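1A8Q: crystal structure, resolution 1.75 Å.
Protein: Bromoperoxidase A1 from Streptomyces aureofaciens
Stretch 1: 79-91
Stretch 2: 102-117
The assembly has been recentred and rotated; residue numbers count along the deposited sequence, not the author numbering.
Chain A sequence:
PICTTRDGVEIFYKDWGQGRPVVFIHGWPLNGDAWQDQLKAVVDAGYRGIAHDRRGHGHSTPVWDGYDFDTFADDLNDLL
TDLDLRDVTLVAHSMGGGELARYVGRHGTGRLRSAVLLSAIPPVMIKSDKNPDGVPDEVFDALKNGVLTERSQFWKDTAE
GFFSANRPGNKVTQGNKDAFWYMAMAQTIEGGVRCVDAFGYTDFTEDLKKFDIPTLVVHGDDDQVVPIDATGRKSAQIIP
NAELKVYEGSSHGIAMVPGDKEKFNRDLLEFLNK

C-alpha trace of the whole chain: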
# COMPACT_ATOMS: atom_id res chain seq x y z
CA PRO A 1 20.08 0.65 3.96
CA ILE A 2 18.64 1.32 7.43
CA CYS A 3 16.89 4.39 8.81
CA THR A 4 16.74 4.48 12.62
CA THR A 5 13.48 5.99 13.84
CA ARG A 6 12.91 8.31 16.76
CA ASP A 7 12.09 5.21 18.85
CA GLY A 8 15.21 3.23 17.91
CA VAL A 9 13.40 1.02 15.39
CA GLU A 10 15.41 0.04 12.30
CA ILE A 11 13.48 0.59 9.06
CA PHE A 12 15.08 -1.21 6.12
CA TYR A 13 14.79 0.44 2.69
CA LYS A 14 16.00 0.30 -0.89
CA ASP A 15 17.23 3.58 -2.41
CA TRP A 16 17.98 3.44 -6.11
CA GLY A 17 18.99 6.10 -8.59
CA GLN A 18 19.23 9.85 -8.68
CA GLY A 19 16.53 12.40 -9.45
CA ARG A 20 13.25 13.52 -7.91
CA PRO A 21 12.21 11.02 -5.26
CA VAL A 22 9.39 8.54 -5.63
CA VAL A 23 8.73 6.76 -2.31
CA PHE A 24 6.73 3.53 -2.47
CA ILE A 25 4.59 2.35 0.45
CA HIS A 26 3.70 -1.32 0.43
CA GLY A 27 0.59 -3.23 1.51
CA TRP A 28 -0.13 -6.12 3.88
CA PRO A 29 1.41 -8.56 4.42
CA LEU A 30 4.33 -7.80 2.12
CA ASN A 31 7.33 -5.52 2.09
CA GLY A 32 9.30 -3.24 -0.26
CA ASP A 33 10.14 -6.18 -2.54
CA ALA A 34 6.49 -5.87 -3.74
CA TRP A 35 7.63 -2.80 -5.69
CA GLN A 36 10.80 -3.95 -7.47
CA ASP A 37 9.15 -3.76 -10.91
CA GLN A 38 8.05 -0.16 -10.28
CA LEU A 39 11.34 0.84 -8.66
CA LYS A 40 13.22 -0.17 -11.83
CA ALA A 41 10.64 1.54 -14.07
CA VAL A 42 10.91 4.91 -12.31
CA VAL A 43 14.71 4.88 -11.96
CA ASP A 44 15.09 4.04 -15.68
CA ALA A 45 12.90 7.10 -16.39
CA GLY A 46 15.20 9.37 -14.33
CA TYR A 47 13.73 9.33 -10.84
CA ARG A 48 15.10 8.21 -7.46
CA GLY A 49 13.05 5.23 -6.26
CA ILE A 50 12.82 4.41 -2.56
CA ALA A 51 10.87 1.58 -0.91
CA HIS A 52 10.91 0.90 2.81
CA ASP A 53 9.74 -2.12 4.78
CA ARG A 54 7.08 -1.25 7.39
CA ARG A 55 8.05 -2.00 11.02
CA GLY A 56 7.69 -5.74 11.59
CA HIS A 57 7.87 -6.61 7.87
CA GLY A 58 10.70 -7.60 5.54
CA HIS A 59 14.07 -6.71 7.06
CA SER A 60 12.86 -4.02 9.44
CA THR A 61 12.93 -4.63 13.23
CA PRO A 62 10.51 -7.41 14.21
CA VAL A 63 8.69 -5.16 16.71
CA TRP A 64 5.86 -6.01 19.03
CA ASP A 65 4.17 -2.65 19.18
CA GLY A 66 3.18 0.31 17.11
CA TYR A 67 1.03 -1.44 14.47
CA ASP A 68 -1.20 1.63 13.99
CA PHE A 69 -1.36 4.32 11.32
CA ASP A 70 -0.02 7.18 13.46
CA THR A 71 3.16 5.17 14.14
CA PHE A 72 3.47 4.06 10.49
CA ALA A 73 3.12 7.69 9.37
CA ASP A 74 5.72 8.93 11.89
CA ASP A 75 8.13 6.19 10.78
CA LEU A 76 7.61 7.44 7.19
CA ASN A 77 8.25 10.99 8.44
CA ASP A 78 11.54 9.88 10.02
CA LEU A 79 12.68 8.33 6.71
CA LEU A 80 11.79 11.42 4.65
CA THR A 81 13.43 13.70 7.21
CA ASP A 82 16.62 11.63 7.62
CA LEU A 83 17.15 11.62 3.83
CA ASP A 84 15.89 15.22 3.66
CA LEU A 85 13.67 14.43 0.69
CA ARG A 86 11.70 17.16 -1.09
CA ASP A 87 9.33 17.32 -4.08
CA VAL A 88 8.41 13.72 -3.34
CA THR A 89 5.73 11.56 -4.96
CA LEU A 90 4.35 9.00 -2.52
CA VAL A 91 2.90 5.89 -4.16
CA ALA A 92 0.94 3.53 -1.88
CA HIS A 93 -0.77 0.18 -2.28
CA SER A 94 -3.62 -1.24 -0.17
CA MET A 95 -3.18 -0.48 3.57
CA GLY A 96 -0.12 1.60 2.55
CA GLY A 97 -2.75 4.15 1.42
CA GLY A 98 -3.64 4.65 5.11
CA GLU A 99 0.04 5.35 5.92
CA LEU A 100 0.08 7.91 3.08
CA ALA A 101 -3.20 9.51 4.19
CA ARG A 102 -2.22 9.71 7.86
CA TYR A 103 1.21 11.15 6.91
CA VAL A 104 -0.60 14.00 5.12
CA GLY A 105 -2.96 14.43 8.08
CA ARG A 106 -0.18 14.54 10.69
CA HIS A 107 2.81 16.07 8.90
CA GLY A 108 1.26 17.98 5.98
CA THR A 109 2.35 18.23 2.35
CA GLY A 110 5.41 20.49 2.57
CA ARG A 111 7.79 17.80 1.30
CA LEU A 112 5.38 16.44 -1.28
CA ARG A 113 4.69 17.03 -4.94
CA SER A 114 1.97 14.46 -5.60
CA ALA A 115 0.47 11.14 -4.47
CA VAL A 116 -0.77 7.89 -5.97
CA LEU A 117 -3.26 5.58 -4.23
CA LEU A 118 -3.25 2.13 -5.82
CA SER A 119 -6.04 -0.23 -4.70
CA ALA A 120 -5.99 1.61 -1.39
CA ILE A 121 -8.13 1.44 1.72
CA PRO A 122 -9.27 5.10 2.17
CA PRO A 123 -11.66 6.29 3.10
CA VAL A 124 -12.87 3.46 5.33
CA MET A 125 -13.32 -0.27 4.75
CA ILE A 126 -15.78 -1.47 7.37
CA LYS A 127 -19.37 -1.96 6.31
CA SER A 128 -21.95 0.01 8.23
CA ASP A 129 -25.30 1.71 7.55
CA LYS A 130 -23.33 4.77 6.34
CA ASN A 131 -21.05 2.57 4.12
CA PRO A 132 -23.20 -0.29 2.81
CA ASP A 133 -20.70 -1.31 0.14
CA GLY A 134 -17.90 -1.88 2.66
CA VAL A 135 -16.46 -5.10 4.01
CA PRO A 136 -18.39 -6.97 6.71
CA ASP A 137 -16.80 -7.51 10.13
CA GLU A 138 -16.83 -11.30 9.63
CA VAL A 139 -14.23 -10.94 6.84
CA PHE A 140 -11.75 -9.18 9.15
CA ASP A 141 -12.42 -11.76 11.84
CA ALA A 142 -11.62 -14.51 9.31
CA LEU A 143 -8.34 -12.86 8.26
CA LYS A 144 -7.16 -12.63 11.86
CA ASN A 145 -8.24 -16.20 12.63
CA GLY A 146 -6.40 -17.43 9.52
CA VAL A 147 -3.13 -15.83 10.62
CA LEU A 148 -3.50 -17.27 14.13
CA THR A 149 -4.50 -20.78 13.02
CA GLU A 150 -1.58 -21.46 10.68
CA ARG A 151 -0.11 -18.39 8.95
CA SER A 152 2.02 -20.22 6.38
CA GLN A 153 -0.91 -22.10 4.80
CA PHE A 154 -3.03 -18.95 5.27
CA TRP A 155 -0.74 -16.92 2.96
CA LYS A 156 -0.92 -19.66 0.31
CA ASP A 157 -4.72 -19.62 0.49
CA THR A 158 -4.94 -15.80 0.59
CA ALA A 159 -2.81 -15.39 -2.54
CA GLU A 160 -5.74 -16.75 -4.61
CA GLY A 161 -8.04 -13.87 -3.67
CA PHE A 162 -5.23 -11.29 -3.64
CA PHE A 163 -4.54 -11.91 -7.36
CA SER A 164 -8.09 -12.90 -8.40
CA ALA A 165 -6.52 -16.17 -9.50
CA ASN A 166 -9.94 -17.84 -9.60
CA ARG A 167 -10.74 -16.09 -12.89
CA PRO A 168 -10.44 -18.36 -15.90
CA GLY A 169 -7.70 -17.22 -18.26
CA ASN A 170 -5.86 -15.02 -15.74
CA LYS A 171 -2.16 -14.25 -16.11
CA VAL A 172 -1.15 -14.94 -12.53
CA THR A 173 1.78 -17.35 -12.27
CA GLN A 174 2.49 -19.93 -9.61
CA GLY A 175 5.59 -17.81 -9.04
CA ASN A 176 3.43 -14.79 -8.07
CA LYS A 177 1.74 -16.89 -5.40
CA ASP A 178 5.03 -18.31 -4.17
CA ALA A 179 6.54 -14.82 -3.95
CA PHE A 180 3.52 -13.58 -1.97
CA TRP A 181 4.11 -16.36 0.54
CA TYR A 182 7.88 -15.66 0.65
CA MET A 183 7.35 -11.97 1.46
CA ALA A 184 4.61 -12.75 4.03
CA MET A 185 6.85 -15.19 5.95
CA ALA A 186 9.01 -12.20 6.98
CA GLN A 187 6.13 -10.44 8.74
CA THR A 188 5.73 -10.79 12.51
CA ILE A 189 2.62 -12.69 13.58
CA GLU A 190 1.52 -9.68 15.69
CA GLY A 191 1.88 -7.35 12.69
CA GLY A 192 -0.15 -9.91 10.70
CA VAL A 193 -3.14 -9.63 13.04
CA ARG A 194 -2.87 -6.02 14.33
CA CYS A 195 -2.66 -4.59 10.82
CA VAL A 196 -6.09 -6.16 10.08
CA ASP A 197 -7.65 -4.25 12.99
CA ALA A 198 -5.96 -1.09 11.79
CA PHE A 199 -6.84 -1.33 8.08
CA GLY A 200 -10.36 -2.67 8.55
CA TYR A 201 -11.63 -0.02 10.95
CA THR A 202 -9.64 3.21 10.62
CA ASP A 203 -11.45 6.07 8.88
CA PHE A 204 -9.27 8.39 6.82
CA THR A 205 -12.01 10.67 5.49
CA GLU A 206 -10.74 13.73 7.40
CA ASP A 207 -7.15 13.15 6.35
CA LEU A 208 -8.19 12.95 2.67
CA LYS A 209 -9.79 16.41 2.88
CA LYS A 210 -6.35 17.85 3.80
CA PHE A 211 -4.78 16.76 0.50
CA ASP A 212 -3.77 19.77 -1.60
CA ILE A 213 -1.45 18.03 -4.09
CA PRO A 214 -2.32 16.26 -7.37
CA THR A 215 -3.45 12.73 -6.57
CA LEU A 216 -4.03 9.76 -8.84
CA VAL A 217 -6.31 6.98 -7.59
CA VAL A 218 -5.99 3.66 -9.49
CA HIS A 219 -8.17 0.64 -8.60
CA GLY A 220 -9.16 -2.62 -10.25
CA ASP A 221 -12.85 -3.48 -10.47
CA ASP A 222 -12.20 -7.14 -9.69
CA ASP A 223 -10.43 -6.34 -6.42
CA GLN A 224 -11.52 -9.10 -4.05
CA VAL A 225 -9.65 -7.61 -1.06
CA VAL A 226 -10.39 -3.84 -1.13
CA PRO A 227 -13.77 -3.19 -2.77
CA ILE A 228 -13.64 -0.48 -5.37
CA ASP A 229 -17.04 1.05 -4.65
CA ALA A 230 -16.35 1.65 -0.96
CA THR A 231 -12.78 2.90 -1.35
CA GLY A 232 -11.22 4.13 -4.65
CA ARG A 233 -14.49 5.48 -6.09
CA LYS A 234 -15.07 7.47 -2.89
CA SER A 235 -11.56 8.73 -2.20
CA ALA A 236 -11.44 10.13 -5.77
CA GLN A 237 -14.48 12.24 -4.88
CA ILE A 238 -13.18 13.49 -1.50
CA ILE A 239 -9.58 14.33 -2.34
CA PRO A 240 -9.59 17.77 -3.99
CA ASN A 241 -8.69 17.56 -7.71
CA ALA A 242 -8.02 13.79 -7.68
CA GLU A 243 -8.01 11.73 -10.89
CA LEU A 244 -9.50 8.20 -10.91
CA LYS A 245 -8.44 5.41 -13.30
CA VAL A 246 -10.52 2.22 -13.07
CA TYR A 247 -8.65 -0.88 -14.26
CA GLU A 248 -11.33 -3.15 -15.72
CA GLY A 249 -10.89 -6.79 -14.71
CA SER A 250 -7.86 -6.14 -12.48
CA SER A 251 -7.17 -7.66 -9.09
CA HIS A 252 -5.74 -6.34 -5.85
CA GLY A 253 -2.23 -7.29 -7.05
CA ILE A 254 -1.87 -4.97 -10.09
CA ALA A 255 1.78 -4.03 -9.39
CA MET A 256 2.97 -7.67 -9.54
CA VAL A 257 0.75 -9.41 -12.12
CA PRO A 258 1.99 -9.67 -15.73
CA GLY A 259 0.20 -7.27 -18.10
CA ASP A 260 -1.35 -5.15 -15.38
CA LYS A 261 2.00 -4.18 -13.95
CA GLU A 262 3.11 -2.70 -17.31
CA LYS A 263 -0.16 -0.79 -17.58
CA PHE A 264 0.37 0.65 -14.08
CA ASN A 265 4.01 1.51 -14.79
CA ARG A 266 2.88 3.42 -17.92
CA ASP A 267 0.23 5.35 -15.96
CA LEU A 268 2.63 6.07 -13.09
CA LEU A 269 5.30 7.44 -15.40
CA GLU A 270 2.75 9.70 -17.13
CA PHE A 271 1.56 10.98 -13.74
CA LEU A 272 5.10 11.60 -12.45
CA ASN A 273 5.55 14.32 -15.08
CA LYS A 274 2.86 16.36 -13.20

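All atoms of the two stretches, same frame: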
# COMPACT_ATOMS: atom_id res chain seq x y z
N LEU A 79 11.92 8.71 7.89
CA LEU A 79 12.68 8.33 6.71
C LEU A 79 12.82 9.52 5.76
O LEU A 79 13.91 9.83 5.29
CB LEU A 79 11.96 7.18 5.99
CG LEU A 79 12.58 6.72 4.67
CD1 LEU A 79 13.87 5.96 4.90
CD2 LEU A 79 11.58 5.85 3.91
N LEU A 80 11.73 10.26 5.55
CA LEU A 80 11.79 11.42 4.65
C LEU A 80 12.65 12.53 5.24
O LEU A 80 13.37 13.21 4.51
CB LEU A 80 10.38 11.96 4.41
CG LEU A 80 9.38 11.04 3.70
CD1 LEU A 80 8.09 11.82 3.41
CD2 LEU A 80 9.88 10.42 2.42
N THR A 81 12.62 12.69 6.56
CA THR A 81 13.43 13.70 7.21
C THR A 81 14.91 13.34 7.26
O THR A 81 15.77 14.19 7.00
CB THR A 81 12.92 13.91 8.67
OG1 THR A 81 11.55 14.34 8.56
CG2 THR A 81 13.77 14.97 9.36
N ASP A 82 15.22 12.08 7.57
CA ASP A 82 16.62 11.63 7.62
C ASP A 82 17.30 11.81 6.27
O ASP A 82 18.48 12.17 6.20
CB ASP A 82 16.66 10.14 7.98
CG ASP A 82 18.04 9.51 8.08
OD1 ASP A 82 18.99 10.16 8.56
OD2 ASP A 82 18.20 8.31 7.77
N LEU A 83 16.63 11.48 5.19
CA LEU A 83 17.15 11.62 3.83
C LEU A 83 16.95 13.02 3.25
O LEU A 83 17.39 13.29 2.14
CB LEU A 83 16.48 10.59 2.92
CG LEU A 83 16.83 9.13 3.29
CD1 LEU A 83 16.15 8.17 2.32
CD2 LEU A 83 18.33 8.90 3.31
N ASP A 84 16.26 13.86 4.00
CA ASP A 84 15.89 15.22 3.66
C ASP A 84 15.32 15.29 2.25
O ASP A 84 15.78 16.02 1.36
CB ASP A 84 17.07 16.18 3.84
CG ASP A 84 16.60 17.63 3.84
OD1 ASP A 84 15.39 17.92 3.93
OD2 ASP A 84 17.51 18.48 3.72
N LEU A 85 14.27 14.50 2.01
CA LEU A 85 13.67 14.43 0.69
C LEU A 85 12.61 15.52 0.49
O LEU A 85 11.83 15.82 1.38
CB LEU A 85 12.96 13.08 0.53
CG LEU A 85 13.94 11.88 0.69
CD1 LEU A 85 13.12 10.61 0.56
CD2 LEU A 85 15.00 11.94 -0.40
N ARG A 86 12.64 16.11 -0.70
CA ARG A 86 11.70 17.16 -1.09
C ARG A 86 11.13 16.89 -2.46
O ARG A 86 11.73 16.17 -3.29
CB ARG A 86 12.47 18.51 -1.16
CG ARG A 86 13.07 18.97 0.16
CD ARG A 86 11.91 19.43 1.04
NE ARG A 86 12.26 20.22 2.21
CZ ARG A 86 11.27 20.76 2.95
NH1 ARG A 86 10.01 20.59 2.57
NH2 ARG A 86 11.55 21.45 4.04
N ASP A 87 9.96 17.49 -2.78
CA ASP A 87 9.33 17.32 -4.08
C ASP A 87 9.02 15.85 -4.33
O ASP A 87 9.19 15.36 -5.43
CB ASP A 87 10.20 17.88 -5.20
CG ASP A 87 9.44 18.45 -6.37
OD1 ASP A 87 8.23 18.74 -6.26
OD2 ASP A 87 10.03 18.67 -7.47
N VAL A 88 8.60 15.18 -3.24
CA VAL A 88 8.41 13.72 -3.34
C VAL A 88 7.07 13.31 -3.91
O VAL A 88 6.02 13.92 -3.65
CB VAL A 88 8.52 13.19 -1.89
CG1 VAL A 88 8.18 11.70 -1.80
CG2 VAL A 88 9.87 13.46 -1.22
N THR A 89 7.01 12.20 -4.65
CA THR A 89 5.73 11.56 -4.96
C THR A 89 5.63 10.31 -4.07
O THR A 89 6.55 9.51 -4.14
CB THR A 89 5.62 11.17 -6.42
OG1 THR A 89 5.53 12.40 -7.19
CG2 THR A 89 4.32 10.41 -6.69
N LEU A 90 4.55 10.20 -3.32
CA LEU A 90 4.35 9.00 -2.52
C LEU A 90 3.41 8.11 -3.29
O LEU A 90 2.38 8.56 -3.85
CB LEU A 90 3.63 9.33 -1.20
CG LEU A 90 4.44 10.20 -0.22
CD1 LEU A 90 3.56 10.45 1.01
CD2 LEU A 90 5.74 9.52 0.16
N VAL A 91 3.72 6.82 -3.38
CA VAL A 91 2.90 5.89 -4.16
C VAL A 91 2.56 4.76 -3.16
O VAL A 91 3.50 4.17 -2.63
CB VAL A 91 3.70 5.27 -5.31
CG1 VAL A 91 2.87 4.23 -6.03
CG2 VAL A 91 4.19 6.38 -6.27
N ARG A 102 -2.49 9.22 6.52
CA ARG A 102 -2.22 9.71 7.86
C ARG A 102 -0.96 10.52 7.91
O ARG A 102 -0.85 11.45 8.70
CB ARG A 102 -2.26 8.52 8.86
CG ARG A 102 -1.98 8.97 10.29
CD ARG A 102 -3.07 9.90 10.86
NE ARG A 102 -4.39 9.46 10.49
CZ ARG A 102 -5.11 8.57 11.17
NH1 ARG A 102 -4.59 8.03 12.27
NH2 ARG A 102 -6.32 8.25 10.72
N TYR A 103 0.06 10.27 7.04
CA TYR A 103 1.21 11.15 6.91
C TYR A 103 0.76 12.56 6.49
O TYR A 103 1.23 13.51 7.12
CB TYR A 103 2.21 10.55 5.87
CG TYR A 103 3.38 11.51 5.69
CD1 TYR A 103 4.47 11.60 6.53
CD2 TYR A 103 3.30 12.38 4.60
CE1 TYR A 103 5.48 12.53 6.30
CE2 TYR A 103 4.29 13.32 4.36
CZ TYR A 103 5.35 13.38 5.21
OH TYR A 103 6.33 14.32 4.96
N VAL A 104 -0.12 12.65 5.52
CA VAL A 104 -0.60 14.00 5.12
C VAL A 104 -1.33 14.66 6.30
O VAL A 104 -1.12 15.85 6.64
CB VAL A 104 -1.47 13.90 3.88
CG1 VAL A 104 -2.24 15.20 3.58
CG2 VAL A 104 -0.57 13.58 2.67
N GLY A 105 -2.16 13.89 6.97
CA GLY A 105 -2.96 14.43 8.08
C GLY A 105 -2.09 14.92 9.21
O GLY A 105 -2.41 15.93 9.86
N ARG A 106 -1.00 14.23 9.55
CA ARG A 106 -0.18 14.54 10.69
C ARG A 106 0.95 15.50 10.40
O ARG A 106 1.36 16.26 11.28
CB ARG A 106 0.48 13.29 11.33
CG ARG A 106 -0.47 12.44 12.14
CD ARG A 106 0.11 11.15 12.66
NE ARG A 106 1.08 11.14 13.72
CZ ARG A 106 0.83 11.26 15.02
NH1 ARG A 106 -0.40 11.52 15.45
NH2 ARG A 106 1.79 11.18 15.93
N HIS A 107 1.61 15.34 9.25
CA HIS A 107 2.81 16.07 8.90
C HIS A 107 2.64 17.07 7.77
O HIS A 107 3.58 17.85 7.52
CB HIS A 107 3.87 15.00 8.47
CG HIS A 107 4.13 14.09 9.65
ND1 HIS A 107 4.82 14.57 10.74
CD2 HIS A 107 3.83 12.80 9.92
CE1 HIS A 107 4.95 13.61 11.66
NE2 HIS A 107 4.35 12.54 11.17
N GLY A 108 1.52 17.04 7.08
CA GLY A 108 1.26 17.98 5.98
C GLY A 108 1.95 17.61 4.68
O GLY A 108 2.56 16.54 4.53
N THR A 109 1.85 18.51 3.69
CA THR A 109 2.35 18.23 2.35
C THR A 109 3.55 19.06 1.94
O THR A 109 3.91 19.06 0.74
CB THR A 109 1.24 18.46 1.30
OG1 THR A 109 0.78 19.83 1.45
CG2 THR A 109 0.09 17.50 1.51
N GLY A 110 4.28 19.63 2.90
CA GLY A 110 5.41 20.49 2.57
C GLY A 110 6.52 19.81 1.79
O GLY A 110 7.15 20.43 0.91
N ARG A 111 6.75 18.51 2.03
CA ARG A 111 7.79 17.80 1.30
C ARG A 111 7.26 17.11 0.05
O ARG A 111 8.03 16.42 -0.65
CB ARG A 111 8.37 16.68 2.20
CG ARG A 111 9.21 17.15 3.35
CD ARG A 111 9.81 15.97 4.14
NE ARG A 111 10.67 16.48 5.20
CZ ARG A 111 11.91 16.90 5.14
NH1 ARG A 111 12.60 16.88 4.02
NH2 ARG A 111 12.46 17.33 6.27
N LEU A 112 5.98 17.24 -0.24
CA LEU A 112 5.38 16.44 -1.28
C LEU A 112 5.00 17.21 -2.54
O LEU A 112 4.52 18.35 -2.49
CB LEU A 112 4.09 15.73 -0.81
CG LEU A 112 4.15 15.01 0.54
CD1 LEU A 112 2.82 14.35 0.84
CD2 LEU A 112 5.28 13.96 0.49
N ARG A 113 5.15 16.53 -3.65
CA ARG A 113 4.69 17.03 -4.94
C ARG A 113 3.34 16.45 -5.29
O ARG A 113 2.45 17.17 -5.79
CB ARG A 113 5.69 16.65 -6.04
CG ARG A 113 5.17 17.14 -7.40
CD ARG A 113 6.36 17.02 -8.35
NE ARG A 113 6.25 17.86 -9.50
CZ ARG A 113 7.24 18.37 -10.21
NH1 ARG A 113 8.51 18.19 -9.89
NH2 ARG A 113 6.87 19.14 -11.24
N SER A 114 3.18 15.13 -5.15
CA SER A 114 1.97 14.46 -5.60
C SER A 114 1.85 13.08 -4.92
O SER A 114 2.78 12.70 -4.21
CB SER A 114 1.93 14.28 -7.12
OG SER A 114 3.17 13.63 -7.53
N ALA A 115 0.73 12.42 -5.14
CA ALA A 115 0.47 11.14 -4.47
C ALA A 115 -0.32 10.21 -5.37
O ALA A 115 -1.06 10.60 -6.27
CB ALA A 115 -0.39 11.37 -3.22
N VAL A 116 -0.07 8.89 -5.18
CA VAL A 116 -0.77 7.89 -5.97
C VAL A 116 -1.35 6.88 -4.99
O VAL A 116 -0.57 6.36 -4.18
CB VAL A 116 0.18 7.12 -6.92
CG1 VAL A 116 -0.58 6.05 -7.69
CG2 VAL A 116 0.84 8.12 -7.90
N LEU A 117 -2.62 6.56 -5.12
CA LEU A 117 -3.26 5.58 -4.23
C LEU A 117 -3.66 4.42 -5.10
O LEU A 117 -4.58 4.50 -5.91
CB LEU A 117 -4.52 6.22 -3.58
CG LEU A 117 -4.28 7.26 -2.50
CD1 LEU A 117 -5.68 7.76 -2.08
CD2 LEU A 117 -3.60 6.75 -1.24
O HOH W 1 8.63 19.80 -1.44

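Two parallel strands need not start in perfect step, and the pairing of 88-91 with 114-117 in this bromoperoxidase illustrates a parallel pairing whose register shifts by one residue at a beta bulge. Along the second stretch, contact begins in the helix: the ring of Tyr 103 meets Leu 80 (CD1 to Tyr 103 CZ, 3.6 Å) and Leu 90 (CD1 to Tyr 103 CD2, 4.1 Å). After the turn from Thr 109 to Leu 112 begins, a water bridges Gly 110 O and Asp 87 N.

Arg 111 is the most heavily covered residue. Its extended side chain carries Arg 111 NH1 to the loop that follows the first helix, where it donates to Leu 85 O (2.9 Å) and forms a salt bridge with Asp 84 OD1 (3.0 Å). The Arg 86 guanidinium stacks on it despite the like charge. Arg 111 O accepts from Val 88 N at 2.9 Å.

Leu 112 CD2 packs against Leu 90 CG (3.9 Å). At the bulge, Val 88 O accepts from both Arg 113 N (2.8 Å) and, weakly, Ser 114 N (3.4 Å), and here the register shifts by one: Val 88 is bridged with Leu 112, Thr 89 with Ser 114. Arg 113 NH1 also pairs with Asp 87 OD2 (2.9 Å). Thereafter the ladder is regular: Ser 114 O takes Leu 90 N (3.2 Å), Ser 114 OG accepts from Thr 89 OG1 (2.7 Å), and Val 116 N donates to Leu 90 O (2.8 Å).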